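Local coordinates for hypothetical protein PP5205 (Pseudomonas putida, PDB 2G2X) that is of unknown function but folds as an EVE domain, related to the ASCH and PUA domains, and may therefore bind RNA or another nucleic acid, at residues A[11-16]-A[47-52]; A[67-72]-A[95-100]. All coordinates share one frame; numbering follows the deposited sequence.

Interaction 1. Residues A[11-16]-A[47-52]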
# COMPACT_ATOMS: atom_id res chain seq x y z
N ASP A 11 -5.87 -6.52 10.35
CA ASP A 11 -7.01 -7.43 10.40
C ASP A 11 -7.75 -7.57 9.08
O ASP A 11 -8.52 -8.51 8.91
CB ASP A 11 -7.98 -7.01 11.52
CG ASP A 11 -7.41 -7.28 12.90
OD1 ASP A 11 -6.83 -8.36 13.10
OD2 ASP A 11 -7.56 -6.41 13.79
N GLU A 12 -7.54 -6.64 8.16
CA GLU A 12 -8.18 -6.74 6.85
C GLU A 12 -7.22 -7.50 5.93
O GLU A 12 -7.63 -8.37 5.16
CB GLU A 12 -8.48 -5.35 6.27
CG GLU A 12 -9.10 -4.38 7.28
CD GLU A 12 -10.14 -3.45 6.66
OE1 GLU A 12 -11.33 -3.83 6.62
OE2 GLU A 12 -9.77 -2.34 6.20
N LEU A 13 -5.93 -7.16 6.03
CA LEU A 13 -4.88 -7.80 5.24
C LEU A 13 -3.50 -7.46 5.81
O LEU A 13 -3.04 -6.32 5.73
CB LEU A 13 -4.96 -7.35 3.78
CG LEU A 13 -3.89 -7.92 2.84
CD1 LEU A 13 -3.98 -9.44 2.80
CD2 LEU A 13 -4.07 -7.35 1.44
N SER A 14 -2.84 -8.46 6.39
CA SER A 14 -1.51 -8.27 6.98
C SER A 14 -0.47 -8.83 6.02
O SER A 14 -0.81 -9.52 5.06
CB SER A 14 -1.41 -9.01 8.31
OG SER A 14 -1.42 -10.41 8.09
N ILE A 15 0.80 -8.54 6.29
CA ILE A 15 1.87 -9.04 5.43
C ILE A 15 1.91 -10.57 5.55
O ILE A 15 2.18 -11.27 4.57
CB ILE A 15 3.25 -8.42 5.80
CG1 ILE A 15 4.32 -8.90 4.82
CG2 ILE A 15 3.62 -8.77 7.23
CD1 ILE A 15 4.12 -8.42 3.40
N GLU A 16 1.61 -11.07 6.75
CA GLU A 16 1.58 -12.51 7.02
C GLU A 16 0.48 -13.18 6.18
O GLU A 16 0.70 -14.24 5.58
CB GLU A 16 1.28 -12.80 8.50
CG GLU A 16 2.37 -12.43 9.50
CD GLU A 16 2.43 -10.94 9.80
OE1 GLU A 16 1.39 -10.26 9.65
OE2 GLU A 16 3.51 -10.45 10.20
N PHE A 47 6.91 -2.54 -2.93
CA PHE A 47 6.41 -1.53 -2.01
C PHE A 47 6.48 -2.00 -0.56
O PHE A 47 6.42 -3.19 -0.28
CB PHE A 47 4.95 -1.17 -2.35
CG PHE A 47 3.96 -2.31 -2.16
CD1 PHE A 47 3.73 -3.24 -3.17
CD2 PHE A 47 3.25 -2.43 -0.96
CE1 PHE A 47 2.80 -4.28 -2.99
CE2 PHE A 47 2.32 -3.46 -0.77
CZ PHE A 47 2.09 -4.39 -1.79
N PHE A 48 6.62 -1.05 0.35
CA PHE A 48 6.64 -1.38 1.76
C PHE A 48 5.19 -1.61 2.19
O PHE A 48 4.30 -0.81 1.87
CB PHE A 48 7.26 -0.24 2.58
CG PHE A 48 8.75 -0.12 2.42
CD1 PHE A 48 9.57 -1.23 2.63
CD2 PHE A 48 9.34 1.08 2.04
CE1 PHE A 48 10.96 -1.15 2.46
CE2 PHE A 48 10.73 1.18 1.86
CZ PHE A 48 11.54 0.05 2.07
N PHE A 49 4.95 -2.72 2.88
CA PHE A 49 3.63 -3.08 3.36
C PHE A 49 3.49 -2.44 4.73
O PHE A 49 4.13 -2.87 5.68
CB PHE A 49 3.54 -4.61 3.47
CG PHE A 49 2.13 -5.15 3.48
CD1 PHE A 49 1.63 -5.81 2.36
CD2 PHE A 49 1.32 -5.02 4.60
CE1 PHE A 49 0.34 -6.34 2.36
CE2 PHE A 49 0.02 -5.55 4.62
CZ PHE A 49 -0.47 -6.21 3.50
N TYR A 50 2.65 -1.40 4.83
CA TYR A 50 2.47 -0.67 6.09
C TYR A 50 1.19 -1.01 6.87
O TYR A 50 0.08 -0.80 6.37
CB TYR A 50 2.51 0.84 5.82
CG TYR A 50 2.42 1.70 7.07
CD1 TYR A 50 3.57 2.09 7.75
CD2 TYR A 50 1.19 2.14 7.55
CE1 TYR A 50 3.49 2.90 8.89
CE2 TYR A 50 1.10 2.94 8.69
CZ TYR A 50 2.25 3.32 9.35
OH TYR A 50 2.16 4.11 10.48
N HIS A 51 1.35 -1.51 8.09
CA HIS A 51 0.21 -1.84 8.95
C HIS A 51 -0.31 -0.57 9.62
O HIS A 51 0.37 0.00 10.47
CB HIS A 51 0.62 -2.85 10.02
CG HIS A 51 0.81 -4.25 9.49
ND1 HIS A 51 1.28 -5.28 10.27
CD2 HIS A 51 0.58 -4.78 8.27
CE1 HIS A 51 1.34 -6.38 9.55
NE2 HIS A 51 0.92 -6.11 8.33
N SER A 52 -1.50 -0.14 9.22
CA SER A 52 -2.10 1.07 9.78
C SER A 52 -3.36 0.77 10.58
O SER A 52 -3.86 -0.36 10.56
CB SER A 52 -2.44 2.06 8.66
OG SER A 52 -3.36 1.47 7.76
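The backbone N of I15 donates to NE2 of H51 over 3.2 Å. The bond is fairly straight (154° at the hydrogen), and its donor lies 2° out of the imidazole plane. The amide can only donate, so NE2 must be its unprotonated acceptor. The S14 backbone packs at the same tip of the ring, with CA of S14 3.5 Å from NE2 of H51. S14 is the N-cap of helix 15-21; its OG bonds to N of A17. H51 thus takes up an N-H of the helix's first turn. OE1 of E16 stands 3.9 Å from CE1 of H51, near the ring plane.

F49 makes the apolar part of the contact. CA of I15 sits over the centre of one face of its ring. The I15 side chain runs alongside that of F49 in the opposite direction, with CG1 anti to the backbone N (chi1 -176°), and brings CD1 to 3.8 Å from CD1 of F49. At the ring edge, in plane, lies O of L13, 3.3 Å from CE2 of F49. It also accepts a bond from OG of S8. CG of L13 lies 3.9 Å from CZ of F49.

The contact seats the start of helix 15-21 against strand 46-51 of the mixed sheet. W26 meets F49 nearly at right angles, and I15 also reaches A60, H101 and T104 on strands 58-71 and 95-110.

Interaction 2. Residues A[67-72]-A[95-100]; sequences RAAYPD and SAVDVA
Y70 and A96 form an antiparallel hydrogen-bonded pair, the tight part of the contact. N of A96 lies 2.8 Å from O of Y70, nearly in line with the carbonyl. The return bond, N of Y70 to O of A96, is 3.1 Å. CB of A96 lies over one face of the Y70 ring and packs against CA and CG of D72. The D72 carboxylate has a salt bridge to R30 and a bond to T74. The pair joins strands 58-71 and 95-110 of the mixed sheet. Strand 23-26 flanks 95-110 on the other side, and its R25 touches Y70 and D98.

A beta bulge shifts the register by one residue between Y70 and R67, where the chain turns a corner. A69 in the bulge points its CA-H at the same O of A96.

Beyond the bulge, R67 pairs with D98 more loosely. N of D98 reaches O of R67 at 3.2 Å, but the bond from N of R67 to O of D98 is weak, at 3.4 Å. The R67 side chain runs out straight, alongside D98, and lays its guanidinium over the Y70 ring face opposite A96. This is the more solvent-facing side. NH1 of R67 stays 4.6 Å from OD2 of D98, too far for a salt bridge. A water 2.6 Å from OD2 of D98 joins them, accepting from the arginine and donating to the aspartate.

OD1 of D98 accepts a hydrogen bond from OH of Y70 at 2.8 Å. The hydroxyl comes in syn, 28° out of the carboxylate plane. Both carboxylate oxygens thus accept, one directly and one through water, consistent with an ionised aspartate helped by the nearby arginine. The bond to D98, with R67 and A96 on the two ring faces, would limit rotation of the Y70 ring.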
# COMPACT_ATOMS: atom_id res chain seq x y z
N ARG A 67 0.31 -7.22 -11.04
CA ARG A 67 -0.61 -6.81 -12.10
C ARG A 67 -0.86 -5.31 -12.03
O ARG A 67 -1.33 -4.79 -11.01
CB ARG A 67 -1.95 -7.55 -12.01
CG ARG A 67 -2.85 -7.22 -13.21
CD ARG A 67 -4.26 -7.84 -13.17
NE ARG A 67 -5.00 -7.42 -14.36
CZ ARG A 67 -6.30 -7.62 -14.58
NH1 ARG A 67 -7.05 -8.24 -13.68
NH2 ARG A 67 -6.84 -7.18 -15.71
N ALA A 68 -0.54 -4.61 -13.11
CA ALA A 68 -0.72 -3.16 -13.17
C ALA A 68 -2.19 -2.78 -13.04
O ALA A 68 -3.08 -3.63 -13.14
CB ALA A 68 -0.14 -2.62 -14.47
N ALA A 69 -2.44 -1.50 -12.82
CA ALA A 69 -3.79 -1.00 -12.63
C ALA A 69 -4.83 -1.48 -13.64
O ALA A 69 -4.59 -1.51 -14.85
CB ALA A 69 -3.77 0.54 -12.60
N TYR A 70 -5.99 -1.87 -13.11
CA TYR A 70 -7.13 -2.30 -13.90
C TYR A 70 -8.37 -1.89 -13.09
O TYR A 70 -8.27 -1.65 -11.89
CB TYR A 70 -7.11 -3.82 -14.13
CG TYR A 70 -7.23 -4.67 -12.90
CD1 TYR A 70 -6.15 -4.83 -12.03
CD2 TYR A 70 -8.41 -5.36 -12.62
CE1 TYR A 70 -6.23 -5.67 -10.92
CE2 TYR A 70 -8.50 -6.20 -11.51
CZ TYR A 70 -7.41 -6.35 -10.67
OH TYR A 70 -7.48 -7.21 -9.59
N PRO A 71 -9.54 -1.78 -13.74
CA PRO A 71 -10.78 -1.38 -13.05
C PRO A 71 -11.08 -2.17 -11.78
O PRO A 71 -11.16 -3.40 -11.81
CB PRO A 71 -11.86 -1.58 -14.12
CG PRO A 71 -11.11 -1.26 -15.41
CD PRO A 71 -9.79 -2.00 -15.18
N ASP A 72 -11.26 -1.47 -10.67
CA ASP A 72 -11.55 -2.11 -9.39
C ASP A 72 -12.94 -2.73 -9.46
O ASP A 72 -13.94 -2.02 -9.42
CB ASP A 72 -11.49 -1.07 -8.26
CG ASP A 72 -11.52 -1.69 -6.88
OD1 ASP A 72 -11.98 -2.85 -6.76
OD2 ASP A 72 -11.08 -1.02 -5.91
N SER A 95 -9.37 2.03 -9.60
CA SER A 95 -8.41 1.03 -10.05
C SER A 95 -7.87 0.19 -8.91
O SER A 95 -7.85 0.60 -7.75
CB SER A 95 -7.24 1.72 -10.75
OG SER A 95 -7.65 2.36 -11.95
N ALA A 96 -7.41 -1.01 -9.27
CA ALA A 96 -6.83 -1.92 -8.30
C ALA A 96 -5.57 -2.47 -8.95
O ALA A 96 -5.33 -2.27 -10.13
CB ALA A 96 -7.80 -3.05 -8.00
N VAL A 97 -4.75 -3.15 -8.15
CA VAL A 97 -3.55 -3.79 -8.66
C VAL A 97 -3.46 -5.08 -7.87
O VAL A 97 -4.08 -5.18 -6.82
CB VAL A 97 -2.27 -2.94 -8.41
CG1 VAL A 97 -2.33 -1.64 -9.20
CG2 VAL A 97 -2.09 -2.67 -6.92
N ASP A 98 -2.73 -6.06 -8.39
CA ASP A 98 -2.59 -7.32 -7.67
C ASP A 98 -1.18 -7.38 -7.10
O ASP A 98 -0.22 -6.93 -7.74
CB ASP A 98 -2.84 -8.51 -8.59
CG ASP A 98 -4.30 -8.65 -8.99
OD1 ASP A 98 -5.17 -8.08 -8.28
OD2 ASP A 98 -4.59 -9.32 -9.99
N VAL A 99 -1.05 -7.94 -5.90
CA VAL A 99 0.25 -8.00 -5.25
C VAL A 99 0.63 -9.40 -4.79
O VAL A 99 -0.20 -10.31 -4.73
CB VAL A 99 0.28 -7.08 -4.01
CG1 VAL A 99 -0.13 -5.67 -4.41
CG2 VAL A 99 -0.65 -7.63 -2.93
N ALA A 100 1.91 -9.56 -4.46
CA ALA A 100 2.43 -10.82 -3.98
C ALA A 100 3.46 -10.51 -2.90
O ALA A 100 4.09 -9.45 -2.90
CB ALA A 100 3.05 -11.62 -5.11
O HOH W 1 -6.53 -9.77 -11.64

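How the interactions relate
Both interactions reach one mixed sheet, with centres about 16 Å apart. They follow each other along the chain: strand 46-51 of interaction 1 leads into strand 58-71 of interaction 2, its neighbour in the sheet. They also touch directly, as CE1 of F47 packs 3.5 Å from CG1 of V99. W26 links them further, meeting the rings of F47 and F49 and forming a backbone bond with V97. Interaction 1 sets a helix start against strand side chains, whereas interaction 2 is a strand pairing through backbone bonds. No active site is established. A sulfate about 4 Å from the side chain of L13, probably from the crystallisation liquor, lies beside interaction 1.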